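Local coordinates for solute binding protein MsmE (Bacillus subtilis subsp. subtilis str. 168, PDB 4R6H) that binds melibiose, raffinose and stachyose as the solute-binding component of the MelEDC-MsmX ABC transporter, which imports these sugars, at residues A[140-145]-A[360-365]; A[205-208]-A[214-217]; A[233-238]-A[392-397]. One frame throughout, in Å; residues are numbered along the deposited sequence. Where two conformers were deposited one is given.

Contact 1: A[140-145]-A[360-365]; sequences QAKDGL and NDYEYY
K142 and Y362 make a buried strand-to-helix contact, a cation-pi and hydrogen-bond pair that ties strand 141-148, in the mixed sheet of one lobe, to helix 359-364 in the two-lobed fold of bacterial solute-binding proteins. The strand approaches the tyrosine with both its backbone and its side chain. At the ring edge lies K142 O, in the plane of the ring, and the phenol donates to it across a short Y362 OH to K142 O distance of 2.6 Å. The bond meets the carbonyl at a C=O...donor angle of 133°, with the hydroxyl oxygen a little off the carbonyl plane. Over one face runs the lysine. Its CB starts near the rim, 3.4 Å from Y362 CE1, and a bend at chi3 (-76°) folds the chain so that K142 CE lies over the face, 3.9 Å from the Y362 ring centroid. K142 NZ follows at 4.4 Å from that centroid, off-centre at 32° from the ring normal, a cation-pi contact continued by W303, which also meets K142 in cation-pi fashion and Y362 edge-to-face. A phenylalanine in place of Y362 would probably leave the buried K142 carbonyl without its short hydroxyl donor, relying on a weak bond from Q270. Beside the tyrosine, D361 pairs with R149 and accepts from the backbone of I289, joining the helix to strand 287-291. The ammonium group reaches the helix end through a water that accepts from K142 NZ at 2.9 Å and lies 2.8 Å from Y362 O.

Contact 2: A[205-208]-A[214-217]; sequences LLIT and EKKQ
I207 lays its two branches against the aliphatic chain of K215, the side chains crossing at about a right angle. I207 CG2 sits 3.5 Å from K215 CE, while I207 CD1 reaches K215 CG at 3.9 Å, so the two branches touch the lysine at separate points along its length. With CG2 anti to the backbone N and CG1 beside it (chi1 -54°), the isoleucine can offer both at once. The lysine is extended beyond CG, which carries K215 CE past the isoleucine to the backbone, 3.4 Å from I207 O; the contact is therefore made by methylene groups, with the ammonium group lying beyond it. This is plain packing in a short-range helix-loop-helix connection, and one backbone hydrogen bond bridges the ends of the loop between helix 192-206 and helix 215-220: E214 N donates to L206 O at 2.8 Å, with an N-H...O angle of 158°. It joins L206, in the last turn of helix 192-206, to E214 at the N-cap position of the next helix, and K215 N is taken by the side chain of N213. Next to this bond L206 CD2 meets E214 CG at 4.2 Å. A bend at chi2 of E214 then leads its carboxylate away from the leucine, to a long, weak ion pair with K227. Around this loop, F223 and F228 pack on L206, Y230 and L231 of helix 229-240 meet L205, and helix 374-378 adjoins the isoleucine and lysine through Y378, while E371 of strand 370-372 touches I207 and T208.

Contact 3: A[233-238]-A[392-397]; sequences EILKQM and QELAAD
K236 leaves helix 229-240 beside L394 of helix 383-395, with K236 CB 4.3 Å from L394 CD2. CG stands anti to the backbone N (chi1 -171°) and lies farther from the leucine, but the bend at chi2 (69°) brings the chain back, and K236 CD comes to 3.9 Å from L394 CD2. CE carries the chain on past the leucine towards the end of the second helix, with P401 of helix 401-420 also against the lysine side chain. There NZ meets a set of oxygens. It forms a salt bridge with D397, K236 NZ to D397 OD1 being 2.8 Å. K236 NZ also donates to a water 2.7 Å away, and to the side-chain oxygen of Q239. That same glutamine gives its NE2 to D397 OD1, so one carboxamide serves both charged partners. The water in turn donates to L394 O, 2.8 Å away. The L394 carbonyl also receives D397 N, a bond of the Schellman motif that ends helix 383-395 with positive phi at D397. Next along the same helix, L235 CG touches L394 CD2 at 4.1 Å, one leucine branch thus serving both L235 and K236. Y197 and Y198 of helix 192-206 pack on L235 and L394 respectively, and I404 of helix 401-420 also reaches L394. Chemically the contact is graded: leucine packing on the buried side gives way to an ion pair at the exposed D397. The ammonium group beside the D397 carboxylate, linked by water to L394 O at the C-terminal end of helix 383-395, is likely to be favourably placed, which would fasten the two helices at this end.

How the contacts relate
Contact 1 is the core contact, about 12 Å from the centre of the chain to its own centre, while contacts 2 and 3 lie farther out, about 19 and 23 Å, and are only partly buried. None touches another, but contacts 2 and 3 share a scaffold: the C-terminal part of helix 192-206 takes part in contact 2 and the helix lends tyrosines to contact 3, whose helix 229-240 also packs on L205. Their chemistry differs with depth. The lysine of contact 1 lies over a tyrosine face, and its backbone carbonyl takes a hydroxyl from the helix; that of contact 2 contributes methylenes; that of contact 3 pairs with an exposed aspartate just past a helix end.

Contact 1: A[140-145]-A[360-365]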
loop_
_atom_site.group_PDB
_atom_site.type_symbol
_atom_site.label_atom_id
_atom_site.label_comp_id
_atom_site.label_asym_id
_atom_site.label_seq_id
_atom_site.Cartn_x
_atom_site.Cartn_y
_atom_site.Cartn_z
ATOM N N GLN A 140 -2.089 8.970 -1.103
ATOM C CA GLN A 140 -1.415 7.985 -1.914
ATOM C C GLN A 140 -0.397 7.239 -1.085
ATOM O O GLN A 140 0.180 7.808 -0.175
ATOM C CB GLN A 140 -0.703 8.651 -3.078
ATOM C CG GLN A 140 0.216 9.779 -2.687
ATOM C CD GLN A 140 0.960 10.353 -3.882
ATOM O OE1 GLN A 140 1.743 9.623 -4.545
ATOM N NE2 GLN A 140 0.727 11.620 -4.167
ATOM N N ALA A 141 -0.175 5.993 -1.449
ATOM C CA ALA A 141 0.767 5.150 -0.753
ATOM C C ALA A 141 2.067 5.083 -1.534
ATOM O O ALA A 141 2.038 4.955 -2.777
ATOM C CB ALA A 141 0.231 3.739 -0.592
ATOM N N LYS A 142 3.191 5.147 -0.814
ATOM C CA LYS A 142 4.515 5.044 -1.417
ATOM C C LYS A 142 5.400 4.257 -0.459
ATOM O O LYS A 142 5.980 4.825 0.473
ATOM C CB LYS A 142 5.113 6.402 -1.769
ATOM C CG LYS A 142 4.483 7.077 -2.981
ATOM C CD LYS A 142 5.229 8.324 -3.432
ATOM C CE LYS A 142 4.979 9.536 -2.550
ATOM N NZ LYS A 142 5.653 10.729 -3.163
ATOM N N ASP A 143 5.527 2.946 -0.713
ATOM C CA ASP A 143 6.182 2.006 0.192
ATOM C C ASP A 143 7.517 1.528 -0.367
ATOM O O ASP A 143 7.666 1.194 -1.584
ATOM C CB ASP A 143 5.291 0.787 0.416
ATOM C CG ASP A 143 4.075 1.082 1.258
ATOM O OD1 ASP A 143 4.091 2.021 2.086
ATOM O OD2 ASP A 143 3.088 0.324 1.108
ATOM N N GLY A 144 8.486 1.474 0.554
ATOM C CA GLY A 144 9.771 0.859 0.323
ATOM C C GLY A 144 10.212 0.137 1.573
ATOM O O GLY A 144 9.519 -0.788 2.067
ATOM N N LEU A 145 11.341 0.591 2.126
ATOM C CA LEU A 145 11.873 0.059 3.364
ATOM C C LEU A 145 12.017 1.180 4.392
ATOM O O LEU A 145 12.475 2.294 4.032
ATOM C CB LEU A 145 13.264 -0.543 3.131
ATOM C CG LEU A 145 13.370 -1.653 2.122
ATOM C CD1 LEU A 145 14.809 -2.005 1.838
ATOM C CD2 LEU A 145 12.652 -2.896 2.605
ATOM N N ASN A 360 10.155 14.752 4.275
ATOM C CA ASN A 360 11.601 14.956 3.969
ATOM C C ASN A 360 12.086 13.929 2.941
ATOM O O ASN A 360 12.628 14.249 1.878
ATOM C CB ASN A 360 12.477 14.957 5.272
ATOM C CG ASN A 360 12.568 13.604 6.007
ATOM O OD1 ASN A 360 11.551 12.883 6.231
ATOM N ND2 ASN A 360 13.813 13.258 6.431
ATOM N N ASP A 361 11.819 12.683 3.257
ATOM C CA ASP A 361 12.249 11.554 2.415
ATOM C C ASP A 361 11.504 11.505 1.111
ATOM O O ASP A 361 12.076 11.195 0.072
ATOM C CB ASP A 361 12.032 10.233 3.152
ATOM C CG ASP A 361 13.047 10.015 4.273
ATOM O OD1 ASP A 361 14.230 10.460 4.148
ATOM O OD2 ASP A 361 12.705 9.375 5.264
ATOM N N TYR A 362 10.208 11.803 1.109
ATOM C CA TYR A 362 9.511 11.847 -0.182
ATOM C C TYR A 362 10.050 12.973 -1.118
ATOM O O TYR A 362 10.062 12.781 -2.323
ATOM C CB TYR A 362 7.994 11.902 -0.029
ATOM C CG TYR A 362 7.384 10.601 0.495
ATOM C CD1 TYR A 362 7.703 9.372 -0.094
ATOM C CD2 TYR A 362 6.411 10.610 1.473
ATOM C CE1 TYR A 362 7.120 8.198 0.341
ATOM C CE2 TYR A 362 5.842 9.445 1.919
ATOM C CZ TYR A 362 6.159 8.247 1.346
ATOM O OH TYR A 362 5.559 7.081 1.761
ATOM N N GLU A 363 10.484 14.093 -0.548
ATOM C CA GLU A 363 11.103 15.137 -1.352
ATOM C C GLU A 363 12.487 14.672 -1.868
ATOM O O GLU A 363 12.849 14.915 -3.019
ATOM C CB GLU A 363 11.231 16.399 -0.519
ATOM C CG GLU A 363 11.601 17.623 -1.328
ATOM C CD GLU A 363 10.777 18.841 -0.955
ATOM O OE1 GLU A 363 9.597 18.702 -0.533
ATOM O OE2 GLU A 363 11.316 19.953 -1.092
ATOM N N TYR A 364 13.248 14.020 -1.013
ATOM C CA TYR A 364 14.552 13.504 -1.427
ATOM C C TYR A 364 14.393 12.552 -2.592
ATOM O O TYR A 364 15.214 12.561 -3.530
ATOM C CB TYR A 364 15.257 12.805 -0.271
ATOM C CG TYR A 364 16.709 12.413 -0.498
ATOM C CD1 TYR A 364 17.040 11.162 -0.989
ATOM C CD2 TYR A 364 17.707 13.245 -0.152
ATOM C CE1 TYR A 364 18.366 10.799 -1.178
ATOM C CE2 TYR A 364 19.038 12.894 -0.313
ATOM C CZ TYR A 364 19.357 11.663 -0.788
ATOM O OH TYR A 364 20.706 11.370 -0.952
ATOM N N TYR A 365 13.313 11.761 -2.581
ATOM C CA TYR A 365 13.035 10.787 -3.616
ATOM C C TYR A 365 11.917 11.185 -4.573
ATOM O O TYR A 365 11.188 10.349 -5.117
ATOM C CB TYR A 365 12.742 9.425 -2.964
ATOM C CG TYR A 365 13.953 8.837 -2.295
ATOM C CD1 TYR A 365 15.012 8.370 -3.028
ATOM C CD2 TYR A 365 14.039 8.752 -0.907
ATOM C CE1 TYR A 365 16.134 7.863 -2.406
ATOM C CE2 TYR A 365 15.141 8.210 -0.279
ATOM C CZ TYR A 365 16.201 7.777 -1.028
ATOM O OH TYR A 365 17.307 7.264 -0.380
HETATM O O HOH W 1 8.563 10.601 -3.342
#

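Contact 2: A[205-208]-A[214-217]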
loop_
_atom_site.group_PDB
_atom_site.type_symbol
_atom_site.label_atom_id
_atom_site.label_comp_id
_atom_site.label_asym_id
_atom_site.label_seq_id
_atom_site.Cartn_x
_atom_site.Cartn_y
_atom_site.Cartn_z
ATOM N N LEU A 205 10.973 -7.350 -9.572
ATOM C CA LEU A 205 11.365 -8.629 -10.198
ATOM C C LEU A 205 10.691 -8.815 -11.541
ATOM O O LEU A 205 11.359 -9.207 -12.504
ATOM C CB LEU A 205 11.034 -9.801 -9.306
ATOM C CG LEU A 205 11.361 -11.215 -9.840
ATOM C CD1 LEU A 205 12.844 -11.380 -9.922
ATOM C CD2 LEU A 205 10.745 -12.231 -8.926
ATOM N N LEU A 206 9.410 -8.488 -11.629
ATOM C CA LEU A 206 8.570 -8.954 -12.720
ATOM C C LEU A 206 7.908 -7.867 -13.564
ATOM O O LEU A 206 7.348 -8.183 -14.601
ATOM C CB LEU A 206 7.475 -9.924 -12.209
ATOM C CG LEU A 206 7.930 -11.124 -11.397
ATOM C CD1 LEU A 206 6.781 -11.842 -10.736
ATOM C CD2 LEU A 206 8.695 -12.085 -12.299
ATOM N N ILE A 207 7.944 -6.620 -13.094
ATOM C CA ILE A 207 7.169 -5.542 -13.685
ATOM C C ILE A 207 7.968 -4.375 -14.226
ATOM O O ILE A 207 7.758 -3.987 -15.380
ATOM C CB ILE A 207 6.117 -5.002 -12.677
ATOM C CG1 ILE A 207 5.227 -6.130 -12.136
ATOM C CG2 ILE A 207 5.283 -3.910 -13.313
ATOM C CD1 ILE A 207 4.486 -6.952 -13.182
ATOM N N THR A 208 8.888 -3.796 -13.452
ATOM C CA THR A 208 9.425 -2.470 -13.786
ATOM C C THR A 208 10.401 -2.460 -14.963
ATOM O O THR A 208 10.500 -1.432 -15.658
ATOM C CB THR A 208 10.071 -1.767 -12.599
ATOM O OG1 THR A 208 10.998 -2.635 -11.962
ATOM C CG2 THR A 208 9.004 -1.372 -11.577
ATOM N N GLU A 214 7.040 -9.515 -17.022
ATOM C CA GLU A 214 6.085 -10.559 -17.284
ATOM C C GLU A 214 4.656 -10.067 -17.151
ATOM O O GLU A 214 3.786 -10.854 -16.875
ATOM C CB GLU A 214 6.338 -11.693 -16.309
ATOM C CG GLU A 214 7.735 -12.301 -16.404
ATOM C CD GLU A 214 7.857 -13.175 -17.613
ATOM O OE1 GLU A 214 6.881 -13.908 -17.872
ATOM O OE2 GLU A 214 8.907 -13.132 -18.284
ATOM N N LYS A 215 4.444 -8.772 -17.352
ATOM C CA LYS A 215 3.092 -8.175 -17.237
ATOM C C LYS A 215 2.044 -8.930 -18.051
ATOM O O LYS A 215 0.990 -9.322 -17.563
ATOM C CB LYS A 215 3.100 -6.715 -17.696
ATOM C CG LYS A 215 3.870 -5.739 -16.795
ATOM C CD LYS A 215 3.868 -4.350 -17.462
ATOM C CE LYS A 215 4.690 -3.306 -16.725
ATOM N NZ LYS A 215 4.657 -1.978 -17.398
ATOM N N LYS A 216 2.360 -9.154 -19.322
ATOM C CA LYS A 216 1.375 -9.785 -20.211
ATOM C C LYS A 216 1.059 -11.209 -19.793
ATOM O O LYS A 216 -0.115 -11.617 -19.786
ATOM C CB LYS A 216 1.888 -9.773 -21.649
ATOM C CG LYS A 216 2.032 -8.387 -22.221
ATOM C CD LYS A 216 2.344 -8.441 -23.717
ATOM C CE LYS A 216 2.940 -7.143 -24.252
ATOM N NZ LYS A 216 3.142 -7.257 -25.733
ATOM N N GLN A 217 2.090 -11.963 -19.399
ATOM C CA GLN A 217 1.930 -13.357 -18.997
ATOM C C GLN A 217 1.198 -13.521 -17.666
ATOM O O GLN A 217 0.417 -14.434 -17.475
ATOM C CB GLN A 217 3.289 -14.049 -18.901
ATOM C CG GLN A 217 4.081 -14.042 -20.225
ATOM C CD GLN A 217 4.980 -12.834 -20.430
ATOM O OE1 GLN A 217 4.741 -11.735 -19.937
ATOM N NE2 GLN A 217 6.046 -13.048 -21.188
#

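Contact 3: A[233-238]-A[392-397]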
loop_
_atom_site.group_PDB
_atom_site.type_symbol
_atom_site.label_atom_id
_atom_site.label_comp_id
_atom_site.label_asym_id
_atom_site.label_seq_id
_atom_site.Cartn_x
_atom_site.Cartn_y
_atom_site.Cartn_z
ATOM N N GLU A 233 14.140 -17.804 -2.518
ATOM C CA GLU A 233 15.566 -18.054 -2.289
ATOM C C GLU A 233 16.200 -16.939 -1.464
ATOM O O GLU A 233 16.937 -17.218 -0.509
ATOM C CB GLU A 233 16.309 -18.294 -3.588
ATOM C CG GLU A 233 15.965 -19.667 -4.150
ATOM C CD GLU A 233 16.426 -19.834 -5.550
ATOM O OE1 GLU A 233 16.235 -18.909 -6.348
ATOM O OE2 GLU A 233 16.994 -20.883 -5.835
ATOM N N ILE A 234 15.889 -15.698 -1.811
ATOM C CA ILE A 234 16.422 -14.571 -1.062
ATOM C C ILE A 234 15.955 -14.623 0.398
ATOM O O ILE A 234 16.714 -14.459 1.346
ATOM C CB ILE A 234 16.025 -13.245 -1.713
ATOM C CG1 ILE A 234 16.728 -13.024 -3.063
ATOM C CG2 ILE A 234 16.377 -12.109 -0.738
ATOM C CD1 ILE A 234 18.259 -13.041 -2.995
ATOM N N LEU A 235 14.669 -14.907 0.607
ATOM C CA LEU A 235 14.136 -14.974 1.973
ATOM C C LEU A 235 14.805 -16.094 2.783
ATOM O O LEU A 235 15.154 -15.922 3.921
ATOM C CB LEU A 235 12.602 -15.124 1.950
ATOM C CG LEU A 235 11.868 -14.962 3.288
ATOM C CD1 LEU A 235 12.250 -13.649 3.950
ATOM C CD2 LEU A 235 10.348 -15.099 3.080
ATOM N N LYS A 236 15.034 -17.228 2.135
ATOM C CA LYS A 236 15.704 -18.347 2.757
ATOM C C LYS A 236 17.173 -18.033 3.049
ATOM O O LYS A 236 17.628 -18.397 4.132
ATOM C CB LYS A 236 15.565 -19.608 1.892
ATOM C CG LYS A 236 16.071 -20.869 2.628
ATOM C CD LYS A 236 15.119 -21.209 3.773
ATOM C CE LYS A 236 15.532 -22.482 4.488
ATOM N NZ LYS A 236 14.553 -22.804 5.551
ATOM N N GLN A 237 17.839 -17.345 2.125
ATOM C CA GLN A 237 19.196 -16.813 2.396
ATOM C C GLN A 237 19.233 -15.932 3.624
ATOM O O GLN A 237 20.058 -16.090 4.539
ATOM C CB GLN A 237 19.696 -16.030 1.215
ATOM C CG GLN A 237 20.004 -16.875 0.030
ATOM C CD GLN A 237 20.268 -16.038 -1.193
ATOM O OE1 GLN A 237 20.752 -14.877 -1.104
ATOM N NE2 GLN A 237 19.961 -16.605 -2.351
ATOM N N MET A 238 18.275 -15.022 3.713
ATOM C CA MET A 238 18.247 -14.129 4.865
ATOM C C MET A 238 18.033 -14.907 6.143
ATOM O O MET A 238 18.643 -14.631 7.152
ATOM C CB MET A 238 17.123 -13.085 4.689
ATOM C CG MET A 238 17.371 -12.177 3.514
ATOM S SD MET A 238 15.925 -11.109 3.176
ATOM C CE MET A 238 16.623 -9.946 2.021
ATOM N N GLN A 392 5.285 -17.743 5.538
ATOM C CA GLN A 392 5.310 -18.222 6.894
ATOM C C GLN A 392 5.770 -19.683 6.952
ATOM O O GLN A 392 6.551 -20.082 7.840
ATOM C CB GLN A 392 3.911 -18.078 7.486
ATOM C CG GLN A 392 3.899 -17.860 8.958
ATOM C CD GLN A 392 2.510 -17.512 9.437
ATOM O OE1 GLN A 392 1.519 -18.182 9.072
ATOM N NE2 GLN A 392 2.412 -16.466 10.243
ATOM N N GLU A 393 5.338 -20.485 5.979
ATOM C CA GLU A 393 5.792 -21.862 5.912
ATOM C C GLU A 393 7.297 -21.992 5.588
ATOM O O GLU A 393 7.981 -22.892 6.067
ATOM C CB GLU A 393 4.925 -22.659 4.923
ATOM C CG GLU A 393 3.529 -22.908 5.454
ATOM C CD GLU A 393 2.827 -24.014 4.705
ATOM O OE1 GLU A 393 2.400 -23.744 3.587
ATOM O OE2 GLU A 393 2.685 -25.121 5.267
ATOM N N LEU A 394 7.814 -21.071 4.778
ATOM C CA LEU A 394 9.237 -21.017 4.515
ATOM C C LEU A 394 9.958 -20.696 5.823
ATOM O O LEU A 394 10.893 -21.411 6.222
ATOM C CB LEU A 394 9.538 -19.948 3.449
ATOM C CG LEU A 394 11.019 -19.787 3.080
ATOM C CD1 LEU A 394 11.049 -19.027 1.765
ATOM C CD2 LEU A 394 11.880 -19.020 4.100
ATOM N N ALA A 395 9.510 -19.665 6.534
ATOM C CA ALA A 395 10.223 -19.232 7.735
ATOM C C ALA A 395 10.195 -20.308 8.807
ATOM O O ALA A 395 11.119 -20.414 9.633
ATOM C CB ALA A 395 9.637 -17.932 8.288
ATOM N N ALA A 396 9.120 -21.099 8.802
ATOM C CA ALA A 396 8.969 -22.180 9.763
ATOM C C ALA A 396 9.635 -23.495 9.287
ATOM O O ALA A 396 9.515 -24.502 9.957
ATOM C CB ALA A 396 7.496 -22.400 10.051
ATOM N N ASP A 397 10.323 -23.488 8.156
ATOM C CA ASP A 397 11.056 -24.640 7.635
ATOM C C ASP A 397 10.137 -25.786 7.218
ATOM O O ASP A 397 10.574 -26.959 7.118
ATOM C CB ASP A 397 12.146 -25.142 8.613
ATOM C CG ASP A 397 13.236 -24.109 8.870
ATOM O OD1 ASP A 397 13.393 -23.174 8.063
ATOM O OD2 ASP A 397 13.947 -24.242 9.889
HETATM O O HOH W 2 12.101 -23.395 4.577
#